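Local coordinates for response regulator receiver protein (Pseudoalteromonas atlantica T6c, PDB 3KTO), which is probably a response regulator receiver protein with a CheY-like domain, taking part in signal transduction, at residues T83-T94 with A103-F111. Numbering follows the deposited sequence.
Sequences TIVMASSSDIPT and AADFIEKPF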
loop_
_atom_site.group_PDB
_atom_site.type_symbol
_atom_site.label_atom_id
_atom_site.label_comp_id
_atom_site.label_asym_id
_atom_site.label_seq_id
_atom_site.Cartn_x
_atom_site.Cartn_y
_atom_site.Cartn_z
ATOM N N THR A 83 14.334 2.381 19.241
ATOM C CA THR A 83 13.599 1.892 18.088
ATOM C C THR A 83 12.585 2.877 17.526
ATOM O O THR A 83 11.783 3.457 18.259
ATOM C CB THR A 83 12.871 0.585 18.435
ATOM O OG1 THR A 83 13.830 -0.401 18.846
ATOM C CG2 THR A 83 12.083 0.076 17.237
ATOM N N ILE A 84 12.642 3.057 16.211
ATOM C CA ILE A 84 11.725 3.932 15.492
ATOM C C ILE A 84 10.692 3.001 14.849
ATOM O O ILE A 84 11.045 2.144 14.040
ATOM C CB ILE A 84 12.447 4.698 14.351
ATOM C CG1 ILE A 84 13.571 5.568 14.911
ATOM C CG2 ILE A 84 11.456 5.552 13.595
ATOM C CD1 ILE A 84 14.405 6.239 13.821
ATOM N N VAL A 85 9.429 3.138 15.222
ATOM C CA VAL A 85 8.387 2.306 14.634
ATOM C C VAL A 85 7.689 3.098 13.517
ATOM O O VAL A 85 7.371 4.273 13.691
ATOM C CB VAL A 85 7.375 1.865 15.708
ATOM C CG1 VAL A 85 6.214 1.135 15.060
ATOM C CG2 VAL A 85 8.071 0.944 16.724
HETATM N N MSE A 86 7.483 2.459 12.364
HETATM C CA MSE A 86 6.850 3.106 11.222
HETATM C C MSE A 86 5.660 2.283 10.745
HETATM O O MSE A 86 5.642 1.061 10.882
HETATM C CB MSE A 86 7.852 3.254 10.077
HETATM C CG MSE A 86 9.124 4.017 10.456
HETATM SE SE MSE A 86 10.329 4.253 8.951
HETATM C CE MSE A 86 9.464 5.797 8.170
ATOM N N ALA A 87 4.665 2.957 10.186
ATOM C CA ALA A 87 3.479 2.266 9.692
ATOM C C ALA A 87 2.810 3.114 8.624
ATOM O O ALA A 87 2.758 4.337 8.730
ATOM C CB ALA A 87 2.502 1.998 10.851
ATOM N N SER A 88 2.331 2.461 7.576
ATOM C CA SER A 88 1.647 3.161 6.497
ATOM C C SER A 88 0.156 3.095 6.786
ATOM O O SER A 88 -0.663 3.672 6.070
ATOM C CB SER A 88 1.967 2.503 5.153
ATOM O OG SER A 88 1.779 1.102 5.219
ATOM N N SER A 89 -0.170 2.385 7.862
ATOM C CA SER A 89 -1.535 2.196 8.322
ATOM C C SER A 89 -1.503 2.193 9.842
ATOM O O SER A 89 -0.705 1.474 10.450
ATOM C CB SER A 89 -2.077 0.858 7.824
ATOM O OG SER A 89 -3.339 0.579 8.400
ATOM N N SER A 90 -2.358 2.987 10.474
ATOM C CA SER A 90 -2.334 2.997 11.924
ATOM C C SER A 90 -3.511 3.652 12.620
ATOM O O SER A 90 -3.985 4.706 12.202
ATOM C CB SER A 90 -1.048 3.672 12.401
ATOM O OG SER A 90 -1.069 3.856 13.808
ATOM N N ASP A 91 -3.980 3.011 13.684
ATOM C CA ASP A 91 -5.053 3.570 14.481
ATOM C C ASP A 91 -4.407 4.010 15.785
ATOM O O ASP A 91 -3.224 3.758 16.015
ATOM C CB ASP A 91 -6.186 2.560 14.738
ATOM C CG ASP A 91 -5.703 1.238 15.304
ATOM O OD1 ASP A 91 -4.717 1.210 16.077
ATOM O OD2 ASP A 91 -6.346 0.216 14.986
ATOM N N ILE A 92 -5.173 4.676 16.634
ATOM C CA ILE A 92 -4.635 5.161 17.892
ATOM C C ILE A 92 -4.077 4.070 18.816
ATOM O O ILE A 92 -2.992 4.230 19.368
ATOM C CB ILE A 92 -5.696 5.977 18.668
ATOM C CG1 ILE A 92 -6.081 7.233 17.880
ATOM C CG2 ILE A 92 -5.174 6.344 20.016
ATOM C CD1 ILE A 92 -4.918 8.025 17.379
ATOM N N PRO A 93 -4.812 2.953 19.004
ATOM C CA PRO A 93 -4.287 1.902 19.889
ATOM C C PRO A 93 -2.911 1.369 19.477
ATOM O O PRO A 93 -2.076 1.075 20.326
ATOM C CB PRO A 93 -5.378 0.835 19.843
ATOM C CG PRO A 93 -6.627 1.665 19.715
ATOM C CD PRO A 93 -6.214 2.675 18.648
ATOM N N THR A 94 -2.675 1.249 18.178
ATOM C CA THR A 94 -1.379 0.770 17.696
ATOM C C THR A 94 -0.251 1.743 18.101
ATOM O O THR A 94 0.813 1.326 18.579
ATOM C CB THR A 94 -1.415 0.575 16.168
ATOM O OG1 THR A 94 -2.199 -0.588 15.867
ATOM C CG2 THR A 94 -0.001 0.418 15.597
ATOM N N ALA A 103 9.094 2.424 22.158
ATOM C CA ALA A 103 9.540 2.999 20.890
ATOM C C ALA A 103 10.011 4.436 21.111
ATOM O O ALA A 103 9.395 5.178 21.868
ATOM C CB ALA A 103 8.397 2.978 19.878
ATOM N N ALA A 104 11.109 4.818 20.464
ATOM C CA ALA A 104 11.632 6.182 20.598
ATOM C C ALA A 104 10.740 7.156 19.826
ATOM O O ALA A 104 10.623 8.320 20.188
ATOM C CB ALA A 104 13.070 6.259 20.076
ATOM N N ASP A 105 10.118 6.671 18.757
ATOM C CA ASP A 105 9.213 7.491 17.951
ATOM C C ASP A 105 8.342 6.568 17.101
ATOM O O ASP A 105 8.671 5.399 16.896
ATOM C CB ASP A 105 10.009 8.462 17.055
ATOM C CG ASP A 105 9.156 9.629 16.531
ATOM O OD1 ASP A 105 8.064 9.873 17.077
ATOM O OD2 ASP A 105 9.587 10.312 15.574
ATOM N N PHE A 106 7.210 7.096 16.652
ATOM C CA PHE A 106 6.281 6.367 15.803
ATOM C C PHE A 106 6.086 7.313 14.617
ATOM O O PHE A 106 5.667 8.455 14.805
ATOM C CB PHE A 106 4.956 6.143 16.544
ATOM C CG PHE A 106 3.982 5.276 15.802
ATOM C CD1 PHE A 106 3.939 3.913 16.024
ATOM C CD2 PHE A 106 3.129 5.825 14.853
ATOM C CE1 PHE A 106 3.060 3.098 15.315
ATOM C CE2 PHE A 106 2.243 5.021 14.132
ATOM C CZ PHE A 106 2.209 3.656 14.364
ATOM N N ILE A 107 6.414 6.848 13.412
ATOM C CA ILE A 107 6.311 7.664 12.205
ATOM C C ILE A 107 5.335 7.075 11.188
ATOM O O ILE A 107 5.477 5.928 10.774
ATOM C CB ILE A 107 7.684 7.794 11.490
ATOM C CG1 ILE A 107 8.737 8.363 12.443
ATOM C CG2 ILE A 107 7.549 8.708 10.277
ATOM C CD1 ILE A 107 10.124 8.437 11.828
ATOM N N GLU A 108 4.343 7.857 10.784
ATOM C CA GLU A 108 3.387 7.377 9.793
ATOM C C GLU A 108 4.042 7.487 8.423
ATOM O O GLU A 108 4.835 8.398 8.187
ATOM C CB GLU A 108 2.122 8.234 9.805
ATOM C CG GLU A 108 1.325 8.172 11.091
ATOM C CD GLU A 108 0.298 9.287 11.174
ATOM O OE1 GLU A 108 0.684 10.428 11.519
ATOM O OE2 GLU A 108 -0.888 9.023 10.878
ATOM N N LYS A 109 3.734 6.542 7.539
ATOM C CA LYS A 109 4.251 6.547 6.170
ATOM C C LYS A 109 3.035 6.770 5.256
ATOM O O LYS A 109 1.946 6.290 5.552
ATOM C CB LYS A 109 4.907 5.203 5.827
ATOM C CG LYS A 109 6.198 4.915 6.574
ATOM C CD LYS A 109 6.918 3.696 6.001
ATOM C CE LYS A 109 6.165 2.399 6.277
ATOM N NZ LYS A 109 6.900 1.204 5.739
ATOM N N PRO A 110 3.193 7.525 4.156
ATOM C CA PRO A 110 4.396 8.208 3.668
ATOM C C PRO A 110 4.892 9.197 4.711
ATOM O O PRO A 110 4.105 9.915 5.335
ATOM C CB PRO A 110 3.910 8.892 2.392
ATOM C CG PRO A 110 2.468 9.159 2.689
ATOM C CD PRO A 110 2.037 7.853 3.302
ATOM N N PHE A 111 6.201 9.228 4.894
ATOM C CA PHE A 111 6.813 10.089 5.893
ATOM C C PHE A 111 7.566 11.276 5.319
ATOM O O PHE A 111 7.817 11.365 4.114
ATOM C CB PHE A 111 7.790 9.272 6.737
ATOM C CG PHE A 111 8.899 8.669 5.932
ATOM C CD1 PHE A 111 8.643 7.623 5.056
ATOM C CD2 PHE A 111 10.188 9.185 6.004
ATOM C CE1 PHE A 111 9.650 7.098 4.258
ATOM C CE2 PHE A 111 11.203 8.667 5.208
ATOM C CZ PHE A 111 10.930 7.620 4.333
#
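Ala87 O accepts from Lys109 N at 2.7 Å, the donor lying above the carbonyl plane, and Glu108 CA adds a CH···O contact to the same oxygen. This bond ends a parallel ladder between strands 83-87 and 105-108, in which Val85 N reaches Asp105 O, Ile107 N reaches Val85 O at 2.8 Å and Ala87 N reaches Ile107 O; at the N-terminal end Ala104 N also donates to Thr83 O.

On one face, Phe106 has CG anti to its backbone N (chi1 -174°), which swings the ring across to strand 83-87. Val85 CG1 meets its CD1 obliquely at 3.7 Å, Ala87 CB touches CZ, and Ser90 OG, a donor to Asp91 O, comes within 3.3 Å of Phe106 CZ. Thr94 CG2 closes in from the helix start, which is capped by Asp91 OD1 accepting from Thr94 N at 2.9 Å.

On the other face, Ile84 CG2 rests on Ile107 CD1 at 3.6 Å. The selenomethionine Met86 bends at chi3 (82°) to set CE over one face of Phe111, 3.9 Å from the ring centroid, a Met-aromatic contact with CH-pi character. Lys109 CG also packs on that methyl, while its NZ forms salt bridges with Asp13 and Glu57, consistent with the lysine that receiver domains carry beside their acidic pocket, where Glu57 takes the place usually held by an aspartate; the peptide to Pro110 that follows is cis.

The pair closes a right-handed beta-alpha-beta unit through helix 92-100 at one edge of the five-stranded CheY-like sheet: strand 51-57 flanks 83-87, helix 66-76 covers Val85, and helices 16-26 and 113-127 cover the Met86 side.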